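Local coordinates for putative alpha-ketoglutarate-dependent taurine dioxygenase (Burkholderia xenovorans, PDB 5HSX), which probably acts as an iron(II)- and 2-oxoglutarate-dependent dioxygenase of the TfdA/TauD family, at residues V59-E64 with V254-Q259; A52-W57 with V263-N268; R139-P144 with Q287-T292. All coordinates share one frame; numbering follows the deposited sequence.

Contact 1: residues V59-E64 with V254-Q259; sequences VVFFRE and VRFKWQ
F61 and F256 stack between the two sheets of the double-stranded beta-helix (jelly-roll) expected of this cupin-clan family: strand 59-62 belongs to the mixed sheet, strand 253-256 borders the four-stranded antiparallel one. The CA atoms of F61 and F256 lie 8.6 Å apart, a sheet-to-sheet spacing, and side chains do most of the joining.

The aromatic pair is an offset stack with centroids 4.0 Å apart and planes at 7°. The two side chains slide past each other in opposite directions, and each lays its own CD1 over the centre of the partner's ring. W152 of strand 150-154 adds an edge-to-face contact to F61. The apolar layer continues in V59, whose CG1 meets V254 CG1 tip to tip at 4.0 Å.

R63 carries the polar part. A bend at chi2 (-72°) turns CD aside near the start of its chain. F256 CE1 lies over one face of the R63 guanidinium, offset toward its rim, with the planes 25° apart and R63 NH2 3.3 Å from F256 CE1; Q259 NE2 lies over the other face, also toward the rim. In its plane, R63 grips one carbonyl end-on with two nitrogens: R63 NH1 bonds to K257 O at 2.9 Å, and R63 NH2 reaches K257 O at 3.3 Å. NH1 also bonds S262 OG, so hydrogen bonds to K257 O and S262 OG hold the group between F256 and Q259.

Two waters complete the junction. One accepts from K257 N and, weakly, from R63 NH2. The other donates to E64 OE1 at 2.7 Å and, weakly, to Q259 OE1 at 2.9 Å.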
loop_
_atom_site.group_PDB
_atom_site.type_symbol
_atom_site.label_atom_id
_atom_site.label_comp_id
_atom_site.label_asym_id
_atom_site.label_seq_id
_atom_site.Cartn_x
_atom_site.Cartn_y
_atom_site.Cartn_z
ATOM N N VAL B 59 -14.112 -2.942 -5.197
ATOM C CA VAL B 59 -14.063 -3.974 -4.164
ATOM C C VAL B 59 -14.843 -3.466 -2.959
ATOM O O VAL B 59 -14.678 -2.314 -2.547
ATOM C CB VAL B 59 -12.619 -4.356 -3.763
ATOM C CG1 VAL B 59 -11.786 -3.115 -3.303
ATOM C CG2 VAL B 59 -12.642 -5.420 -2.665
ATOM N N VAL B 60 -15.711 -4.308 -2.408
ATOM C CA VAL B 60 -16.479 -3.939 -1.230
ATOM C C VAL B 60 -16.184 -4.942 -0.124
ATOM O O VAL B 60 -15.867 -6.112 -0.377
ATOM C CB VAL B 60 -17.992 -3.841 -1.520
ATOM C CG1 VAL B 60 -18.255 -2.711 -2.526
ATOM C CG2 VAL B 60 -18.552 -5.168 -2.051
ATOM N N PHE B 61 -16.274 -4.469 1.118
ATOM C CA PHE B 61 -15.885 -5.260 2.278
ATOM C C PHE B 61 -17.025 -5.332 3.287
ATOM O O PHE B 61 -17.753 -4.356 3.489
ATOM C CB PHE B 61 -14.640 -4.671 2.963
ATOM C CG PHE B 61 -13.460 -4.505 2.050
ATOM C CD1 PHE B 61 -12.669 -5.593 1.710
ATOM C CD2 PHE B 61 -13.135 -3.256 1.541
ATOM C CE1 PHE B 61 -11.568 -5.440 0.877
ATOM C CE2 PHE B 61 -12.036 -3.090 0.707
ATOM C CZ PHE B 61 -11.247 -4.186 0.374
ATOM N N PHE B 62 -17.162 -6.493 3.925
ATOM C CA PHE B 62 -18.090 -6.694 5.025
ATOM C C PHE B 62 -17.301 -7.091 6.265
ATOM O O PHE B 62 -16.217 -7.678 6.166
ATOM C CB PHE B 62 -19.137 -7.783 4.709
ATOM C CG PHE B 62 -19.884 -7.568 3.412
ATOM C CD1 PHE B 62 -21.129 -6.949 3.402
ATOM C CD2 PHE B 62 -19.348 -8.005 2.205
ATOM C CE1 PHE B 62 -21.826 -6.760 2.201
ATOM C CE2 PHE B 62 -20.033 -7.818 1.010
ATOM C CZ PHE B 62 -21.273 -7.196 1.009
ATOM N N ARG B 63 -17.851 -6.767 7.432
ATOM C CA ARG B 63 -17.260 -7.122 8.714
ATOM C C ARG B 63 -18.257 -7.908 9.550
ATOM O O ARG B 63 -19.474 -7.738 9.419
ATOM C CB ARG B 63 -16.823 -5.878 9.506
ATOM C CG ARG B 63 -15.837 -4.972 8.800
ATOM C CD ARG B 63 -14.456 -5.587 8.718
ATOM N NE ARG B 63 -13.455 -4.582 8.375
ATOM C CZ ARG B 63 -12.149 -4.818 8.295
ATOM N NH1 ARG B 63 -11.675 -6.037 8.516
ATOM N NH2 ARG B 63 -11.317 -3.835 7.980
ATOM N N GLU B 64 -17.727 -8.769 10.422
ATOM C CA GLU B 64 -18.533 -9.501 11.399
ATOM C C GLU B 64 -19.587 -10.373 10.719
ATOM O O GLU B 64 -20.729 -10.464 11.175
ATOM C CB GLU B 64 -19.193 -8.549 12.402
ATOM C CG GLU B 64 -18.226 -7.738 13.234
ATOM C CD GLU B 64 -17.396 -8.605 14.150
ATOM O OE1 GLU B 64 -16.151 -8.523 14.077
ATOM O OE2 GLU B 64 -17.988 -9.373 14.938
ATOM N N VAL B 254 -6.068 0.380 -2.593
ATOM C CA VAL B 254 -6.612 0.329 -1.238
ATOM C C VAL B 254 -6.037 -0.898 -0.538
ATOM O O VAL B 254 -5.807 -1.935 -1.168
ATOM C CB VAL B 254 -8.162 0.305 -1.243
ATOM C CG1 VAL B 254 -8.700 -0.999 -1.874
ATOM C CG2 VAL B 254 -8.708 0.502 0.172
ATOM N N ARG B 255 -5.786 -0.768 0.764
ATOM C CA ARG B 255 -5.258 -1.842 1.598
ATOM C C ARG B 255 -6.304 -2.233 2.636
ATOM O O ARG B 255 -6.994 -1.367 3.188
ATOM C CB ARG B 255 -3.954 -1.389 2.273
ATOM C CG ARG B 255 -3.270 -2.435 3.155
ATOM C CD ARG B 255 -1.874 -1.947 3.505
ATOM N NE ARG B 255 -1.214 -2.834 4.452
ATOM C CZ ARG B 255 0.089 -2.791 4.718
ATOM N NH1 ARG B 255 0.863 -1.925 4.082
ATOM N NH2 ARG B 255 0.617 -3.633 5.612
ATOM N N PHE B 256 -6.417 -3.537 2.907
ATOM C CA PHE B 256 -7.449 -4.084 3.785
ATOM C C PHE B 256 -6.784 -4.936 4.851
ATOM O O PHE B 256 -6.057 -5.880 4.526
ATOM C CB PHE B 256 -8.449 -4.925 2.983
ATOM C CG PHE B 256 -9.631 -5.423 3.778
ATOM C CD1 PHE B 256 -10.604 -4.543 4.228
ATOM C CD2 PHE B 256 -9.796 -6.773 4.019
ATOM C CE1 PHE B 256 -11.706 -5.006 4.934
ATOM C CE2 PHE B 256 -10.901 -7.245 4.713
ATOM C CZ PHE B 256 -11.858 -6.361 5.168
ATOM N N LYS B 257 -7.042 -4.624 6.112
ATOM C CA LYS B 257 -6.570 -5.442 7.217
ATOM C C LYS B 257 -7.705 -6.354 7.652
ATOM O O LYS B 257 -8.764 -5.877 8.080
ATOM C CB LYS B 257 -6.071 -4.592 8.385
ATOM C CG LYS B 257 -5.600 -5.451 9.555
ATOM C CD LYS B 257 -4.896 -4.617 10.611
ATOM C CE LYS B 257 -4.260 -5.504 11.686
ATOM N NZ LYS B 257 -5.251 -6.311 12.464
ATOM N N TRP B 258 -7.482 -7.659 7.524
ATOM C CA TRP B 258 -8.512 -8.650 7.796
ATOM C C TRP B 258 -8.802 -8.779 9.284
ATOM O O TRP B 258 -7.943 -8.548 10.139
ATOM C CB TRP B 258 -8.092 -10.016 7.252
ATOM C CG TRP B 258 -8.062 -10.047 5.772
ATOM C CD1 TRP B 258 -7.032 -9.668 4.961
ATOM C CD2 TRP B 258 -9.125 -10.462 4.908
ATOM N NE1 TRP B 258 -7.391 -9.824 3.642
ATOM C CE2 TRP B 258 -8.670 -10.316 3.587
ATOM C CE3 TRP B 258 -10.417 -10.952 5.130
ATOM C CZ2 TRP B 258 -9.461 -10.636 2.486
ATOM C CZ3 TRP B 258 -11.199 -11.276 4.038
ATOM C CH2 TRP B 258 -10.722 -11.109 2.729
ATOM N N GLN B 259 -10.040 -9.155 9.580
ATOM C CA GLN B 259 -10.431 -9.673 10.880
ATOM C C GLN B 259 -11.247 -10.932 10.640
ATOM O O GLN B 259 -11.771 -11.145 9.544
ATOM C CB GLN B 259 -11.253 -8.656 11.689
ATOM C CG GLN B 259 -10.524 -7.346 11.975
ATOM C CD GLN B 259 -11.415 -6.350 12.690
ATOM O OE1 GLN B 259 -12.134 -6.708 13.621
ATOM N NE2 GLN B 259 -11.388 -5.097 12.244
HETATM O O HOH W 1 -8.639 -2.230 6.925
HETATM O O HOH W 2 -14.708 -7.012 12.363
#

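Contact 2: residues A52-W57 with V263-N268; sequences AALLKW and VAFWDN
L54 and F265 meet where helix 44-57 packs on a face of the mixed sheet of the jelly-roll core. The local axes of helix 52-57 and strand 263-267 approach to 8.0 Å and cross at -62°, and a single helix residue, L54, makes most of the contact.

In the first shell, the L54 side chain crosses that of F265 at about a right angle. CG anti to the backbone N (chi1 172°) carries the fork of L54 toward the strand, where its two methyls part. L54 CD2 sits over a face of the F265 ring in a CH-pi contact, 3.8 Å from the centroid and 21° off the normal. L54 CD1 presses on the strand backbone, 3.1 Å from F265 O, a tight approach, and continues to W266 CA and D267 N. From the next residue, L55 CD2 lies 3.5 Å from D267 OD2.

The polar link is indirect: a water donates both to L55 O at 3.0 Å and to D267 OD2 at 2.8 Å.

Further out, D267 OD1 forms a salt bridge with R269 NE, and OD2 is hydrogen-bonded to H210 NE2 as well as to the water. F79 meets F265 edge-to-face, and the F265 side chain also touches V60 on the adjacent strand. W266 points away from the helix, packing on D125 and H273, which bind a sodium ion with H123 and N323, at a site consistent with that of the family's iron. W266 NE1 makes a weak hydrogen bond to N268 OD1 at 2.8 Å.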
loop_
_atom_site.group_PDB
_atom_site.type_symbol
_atom_site.label_atom_id
_atom_site.label_comp_id
_atom_site.label_asym_id
_atom_site.label_seq_id
_atom_site.Cartn_x
_atom_site.Cartn_y
_atom_site.Cartn_z
ATOM N N ALA B 52 -24.365 -2.552 -7.173
ATOM C CA ALA B 52 -24.036 -1.210 -7.638
ATOM C C ALA B 52 -22.833 -0.648 -6.891
ATOM O O ALA B 52 -21.984 0.029 -7.484
ATOM C CB ALA B 52 -25.250 -0.297 -7.474
ATOM N N ALA B 53 -22.755 -0.902 -5.583
ATOM C CA ALA B 53 -21.599 -0.463 -4.810
ATOM C C ALA B 53 -20.332 -1.157 -5.288
ATOM O O ALA B 53 -19.264 -0.540 -5.352
ATOM C CB ALA B 53 -21.835 -0.735 -3.324
ATOM N N LEU B 54 -20.440 -2.437 -5.644
ATOM C CA LEU B 54 -19.292 -3.172 -6.165
ATOM C C LEU B 54 -18.831 -2.600 -7.500
ATOM O O LEU B 54 -17.635 -2.383 -7.714
ATOM C CB LEU B 54 -19.642 -4.654 -6.300
ATOM C CG LEU B 54 -18.636 -5.563 -7.006
ATOM C CD1 LEU B 54 -17.343 -5.711 -6.187
ATOM C CD2 LEU B 54 -19.284 -6.923 -7.290
ATOM N N LEU B 55 -19.764 -2.355 -8.422
ATOM C CA LEU B 55 -19.366 -1.779 -9.702
ATOM C C LEU B 55 -18.727 -0.410 -9.515
ATOM O O LEU B 55 -17.777 -0.061 -10.228
ATOM C CB LEU B 55 -20.571 -1.682 -10.642
ATOM C CG LEU B 55 -21.196 -3.010 -11.074
ATOM C CD1 LEU B 55 -22.221 -2.766 -12.163
ATOM C CD2 LEU B 55 -20.136 -4.003 -11.532
ATOM N N LYS B 56 -19.199 0.358 -8.534
ATOM C CA LYS B 56 -18.717 1.724 -8.358
ATOM C C LYS B 56 -17.375 1.777 -7.635
ATOM O O LYS B 56 -16.499 2.575 -7.998
ATOM C CB LYS B 56 -19.753 2.535 -7.585
ATOM C CG LYS B 56 -19.337 3.969 -7.300
ATOM C CD LYS B 56 -20.449 4.671 -6.531
ATOM C CE LYS B 56 -20.124 6.117 -6.233
ATOM N NZ LYS B 56 -21.257 6.721 -5.487
ATOM N N TRP B 57 -17.196 0.954 -6.609
ATOM C CA TRP B 57 -16.006 1.025 -5.765
ATOM C C TRP B 57 -15.007 -0.096 -6.030
ATOM O O TRP B 57 -13.939 -0.115 -5.399
ATOM C CB TRP B 57 -16.428 1.052 -4.286
ATOM C CG TRP B 57 -17.064 2.383 -3.951
ATOM C CD1 TRP B 57 -18.394 2.647 -3.752
ATOM C CD2 TRP B 57 -16.385 3.644 -3.850
ATOM N NE1 TRP B 57 -18.573 3.993 -3.505
ATOM C CE2 TRP B 57 -17.359 4.625 -3.567
ATOM C CE3 TRP B 57 -15.042 4.032 -3.951
ATOM C CZ2 TRP B 57 -17.037 5.976 -3.395
ATOM C CZ3 TRP B 57 -14.719 5.373 -3.778
ATOM C CH2 TRP B 57 -15.716 6.329 -3.502
ATOM N N VAL B 263 -15.218 -10.125 4.939
ATOM C CA VAL B 263 -15.486 -10.602 3.586
ATOM C C VAL B 263 -15.027 -9.528 2.611
ATOM O O VAL B 263 -15.299 -8.342 2.815
ATOM C CB VAL B 263 -16.983 -10.920 3.371
ATOM C CG1 VAL B 263 -17.227 -11.436 1.939
ATOM C CG2 VAL B 263 -17.480 -11.932 4.404
ATOM N N ALA B 264 -14.325 -9.942 1.557
ATOM C CA ALA B 264 -13.953 -9.064 0.455
ATOM C C ALA B 264 -14.603 -9.578 -0.821
ATOM O O ALA B 264 -14.521 -10.773 -1.125
ATOM C CB ALA B 264 -12.429 -8.999 0.290
ATOM N N PHE B 265 -15.239 -8.672 -1.564
ATOM C CA PHE B 265 -16.004 -8.991 -2.771
ATOM C C PHE B 265 -15.490 -8.039 -3.844
ATOM O O PHE B 265 -15.716 -6.828 -3.749
ATOM C CB PHE B 265 -17.501 -8.790 -2.491
ATOM C CG PHE B 265 -18.453 -9.189 -3.612
ATOM C CD1 PHE B 265 -18.024 -9.790 -4.789
ATOM C CD2 PHE B 265 -19.811 -8.957 -3.447
ATOM C CE1 PHE B 265 -18.941 -10.153 -5.773
ATOM C CE2 PHE B 265 -20.731 -9.310 -4.425
ATOM C CZ PHE B 265 -20.294 -9.906 -5.595
ATOM N N TRP B 266 -14.754 -8.549 -4.835
ATOM C CA TRP B 266 -14.130 -7.646 -5.795
ATOM C C TRP B 266 -14.474 -8.005 -7.233
ATOM O O TRP B 266 -14.763 -9.160 -7.561
ATOM C CB TRP B 266 -12.604 -7.583 -5.641
ATOM C CG TRP B 266 -11.824 -8.835 -5.938
ATOM C CD1 TRP B 266 -11.248 -9.177 -7.129
ATOM C CD2 TRP B 266 -11.456 -9.858 -5.005
ATOM N NE1 TRP B 266 -10.571 -10.369 -7.001
ATOM C CE2 TRP B 266 -10.679 -10.806 -5.707
ATOM C CE3 TRP B 266 -11.722 -10.074 -3.651
ATOM C CZ2 TRP B 266 -10.161 -11.955 -5.096
ATOM C CZ3 TRP B 266 -11.197 -11.216 -3.041
ATOM C CH2 TRP B 266 -10.436 -12.144 -3.770
ATOM N N ASP B 267 -14.428 -6.975 -8.077
ATOM C CA ASP B 267 -14.758 -7.062 -9.499
ATOM C C ASP B 267 -13.448 -7.251 -10.259
ATOM O O ASP B 267 -12.689 -6.299 -10.454
ATOM C CB ASP B 267 -15.497 -5.801 -9.950
ATOM C CG ASP B 267 -15.955 -5.870 -11.404
ATOM O OD1 ASP B 267 -15.505 -6.776 -12.139
ATOM O OD2 ASP B 267 -16.750 -5.001 -11.815
ATOM N N ASN B 268 -13.190 -8.488 -10.695
ATOM C CA ASN B 268 -11.976 -8.821 -11.438
ATOM C C ASN B 268 -11.906 -8.172 -12.811
ATOM O O ASN B 268 -10.847 -8.208 -13.442
ATOM C CB ASN B 268 -11.872 -10.327 -11.633
ATOM C CG ASN B 268 -11.453 -11.043 -10.396
ATOM O OD1 ASN B 268 -10.420 -10.723 -9.796
ATOM N ND2 ASN B 268 -12.245 -12.036 -9.996
HETATM O O HOH W 3 -16.107 -2.316 -11.144
#

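Contact 3: residues R139-P144 with Q287-T292; sequences RGVTIP and QLYRTT
R139 and Y289 face each other as a hydrogen-bonded pair of antiparallel strands, and five backbone hydrogen bonds set the register. R139 N bonds to Y289 O at 2.8 Å, nearly straight at 173°, and Y289 N returns a bond to R139 O. G140 and L288 follow as a non-hydrogen-bonded pair with CA atoms only 4.4 Å apart. The register then slips by one residue. Q287 O takes two donors, V141 N at 2.9 Å and T142 N at 3.1 Å; Q287 N in turn bonds to T142 O.

The R139 guanidinium packs on Y289, with planes 22° apart, Y289 CD2 over one of its faces toward the rim, and R139 NH1 3.5 Å from Y289 CB. At the root of the side chain, CG of R139 stands between backbone N and carbonyl carbon (chi1 84°), which brings it to 3.9 Å from Y289 O. R139 NH1 is also bound to H72 and H69, which ties the group to helix 69-77. Over one face of the Y289 ring comes the Q287 amide, whose NE2 is held by L288 O and by S100 OG of the neighbouring strand.

Apolar contacts complete the pairing. V141 CG2 meets the edge of the Y289 ring, 3.6 Å from Y289 CD2. On the L288 side of the sheet, I143 and L288 cross at about a right angle, CD1 of I143 touching CG of L288 at 4.0 Å, while L288 also packs against the CA of G140.

V141 and T142 both face Q287, a classic beta bulge, where the chain that leaves strand 135-140 turns a corner at V141 beside the mixed sheet of the jelly-roll.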
loop_
_atom_site.group_PDB
_atom_site.type_symbol
_atom_site.label_atom_id
_atom_site.label_comp_id
_atom_site.label_asym_id
_atom_site.label_seq_id
_atom_site.Cartn_x
_atom_site.Cartn_y
_atom_site.Cartn_z
ATOM N N ARG B 139 -13.704 -14.928 2.250
ATOM C CA ARG B 139 -14.074 -14.730 3.648
ATOM C C ARG B 139 -12.976 -15.234 4.583
ATOM O O ARG B 139 -12.343 -16.263 4.326
ATOM C CB ARG B 139 -15.424 -15.406 3.973
ATOM C CG ARG B 139 -15.382 -16.899 4.331
ATOM C CD ARG B 139 -16.799 -17.436 4.558
ATOM N NE ARG B 139 -16.811 -18.593 5.447
ATOM C CZ ARG B 139 -16.770 -19.860 5.044
ATOM N NH1 ARG B 139 -16.723 -20.150 3.749
ATOM N NH2 ARG B 139 -16.776 -20.842 5.940
ATOM N N GLY B 140 -12.747 -14.497 5.668
ATOM C CA GLY B 140 -11.712 -14.832 6.628
ATOM C C GLY B 140 -12.280 -15.527 7.849
ATOM O O GLY B 140 -13.142 -14.982 8.540
ATOM N N VAL B 141 -11.796 -16.736 8.107
ATOM C CA VAL B 141 -12.266 -17.549 9.227
ATOM C C VAL B 141 -11.291 -17.513 10.392
ATOM O O VAL B 141 -11.673 -17.201 11.521
ATOM C CB VAL B 141 -12.531 -18.998 8.763
ATOM C CG1 VAL B 141 -12.827 -19.894 9.966
ATOM C CG2 VAL B 141 -13.689 -19.017 7.764
ATOM N N THR B 142 -10.027 -17.843 10.136
ATOM C CA THR B 142 -8.963 -17.757 11.134
ATOM C C THR B 142 -8.001 -16.680 10.656
ATOM O O THR B 142 -7.344 -16.842 9.622
ATOM C CB THR B 142 -8.264 -19.099 11.309
ATOM O OG1 THR B 142 -9.246 -20.097 11.615
ATOM C CG2 THR B 142 -7.248 -19.032 12.440
ATOM N N ILE B 143 -7.951 -15.567 11.381
ATOM C CA ILE B 143 -7.246 -14.388 10.892
ATOM C C ILE B 143 -6.241 -13.926 11.938
ATOM O O ILE B 143 -6.606 -13.727 13.106
ATOM C CB ILE B 143 -8.224 -13.260 10.531
ATOM C CG1 ILE B 143 -9.097 -13.661 9.331
ATOM C CG2 ILE B 143 -7.472 -11.961 10.298
ATOM C CD1 ILE B 143 -8.322 -13.965 8.045
ATOM N N PRO B 144 -4.976 -13.748 11.556
ATOM C CA PRO B 144 -3.964 -13.330 12.529
ATOM C C PRO B 144 -4.256 -11.945 13.076
ATOM O O PRO B 144 -4.838 -11.095 12.378
ATOM C CB PRO B 144 -2.663 -13.332 11.704
ATOM C CG PRO B 144 -2.942 -14.281 10.562
ATOM C CD PRO B 144 -4.400 -14.088 10.245
ATOM N N GLN B 287 -6.666 -18.869 7.789
ATOM C CA GLN B 287 -7.566 -19.704 7.001
ATOM C C GLN B 287 -8.659 -18.830 6.415
ATOM O O GLN B 287 -9.419 -18.201 7.159
ATOM C CB GLN B 287 -8.182 -20.823 7.845
ATOM C CG GLN B 287 -9.178 -21.694 7.069
ATOM C CD GLN B 287 -8.503 -22.605 6.054
ATOM O OE1 GLN B 287 -7.671 -23.438 6.408
ATOM N NE2 GLN B 287 -8.867 -22.457 4.789
ATOM N N LEU B 288 -8.734 -18.791 5.090
ATOM C CA LEU B 288 -9.803 -18.105 4.387
ATOM C C LEU B 288 -10.432 -19.077 3.401
ATOM O O LEU B 288 -9.878 -20.140 3.107
ATOM C CB LEU B 288 -9.290 -16.853 3.655
ATOM C CG LEU B 288 -8.630 -15.756 4.504
ATOM C CD1 LEU B 288 -7.135 -15.998 4.650
ATOM C CD2 LEU B 288 -8.899 -14.372 3.905
ATOM N N TYR B 289 -11.609 -18.707 2.901
ATOM C CA TYR B 289 -12.293 -19.491 1.880
ATOM C C TYR B 289 -12.796 -18.551 0.805
ATOM O O TYR B 289 -13.225 -17.433 1.105
ATOM C CB TYR B 289 -13.458 -20.301 2.463
ATOM C CG TYR B 289 -12.999 -21.325 3.463
ATOM C CD1 TYR B 289 -12.511 -22.562 3.051
ATOM C CD2 TYR B 289 -13.030 -21.048 4.824
ATOM C CE1 TYR B 289 -12.069 -23.507 3.983
ATOM C CE2 TYR B 289 -12.599 -21.978 5.753
ATOM C CZ TYR B 289 -12.123 -23.201 5.326
ATOM O OH TYR B 289 -11.697 -24.112 6.260
ATOM N N ARG B 290 -12.725 -19.003 -0.448
ATOM C CA ARG B 290 -13.047 -18.169 -1.593
ATOM C C ARG B 290 -14.050 -18.885 -2.485
ATOM O O ARG B 290 -13.976 -20.102 -2.679
ATOM C CB ARG B 290 -11.792 -17.807 -2.417
ATOM C CG ARG B 290 -12.124 -17.057 -3.706
ATOM C CD ARG B 290 -10.924 -16.514 -4.475
ATOM N NE ARG B 290 -9.769 -17.401 -4.507
ATOM C CZ ARG B 290 -9.628 -18.455 -5.306
ATOM N NH1 ARG B 290 -10.587 -18.799 -6.149
ATOM N NH2 ARG B 290 -8.521 -19.179 -5.254
ATOM N N THR B 291 -14.998 -18.122 -3.002
ATOM C CA THR B 291 -15.815 -18.542 -4.130
ATOM C C THR B 291 -15.538 -17.575 -5.270
ATOM O O THR B 291 -15.102 -16.440 -5.043
ATOM C CB THR B 291 -17.303 -18.529 -3.784
ATOM O OG1 THR B 291 -17.674 -17.209 -3.367
ATOM C CG2 THR B 291 -17.611 -19.521 -2.658
ATOM N N THR B 292 -15.753 -18.018 -6.509
ATOM C CA THR B 292 -15.613 -17.086 -7.618
ATOM C C THR B 292 -16.758 -17.301 -8.597
ATOM O O THR B 292 -17.367 -18.375 -8.658
ATOM C CB THR B 292 -14.238 -17.176 -8.338
ATOM O OG1 THR B 292 -14.229 -18.229 -9.294
ATOM C CG2 THR B 292 -13.091 -17.412 -7.351
#

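How the contacts relate
All three contacts involve the seven-stranded mixed sheet, where strands 59-62, 263-267, 135-140 and 287-293 lie side by side in that order. Contact 3 pairs two of these strands, contact 2 places helix 44-57 on the sheet, and contact 1 joins it to strand 253-256 of the second sheet. Centres of contacts 1 and 2 are about 11 Å apart, 1 and 3 about 12 Å, 2 and 3 about 17 Å. Backbone pairing of F62 with V263 links contacts 1 and 2; W258 packs on I143 and L288 of contact 3. Along the chain, contact 1 is nested within contact 2, and contact 3 crosses both, interlocking distant parts of one core.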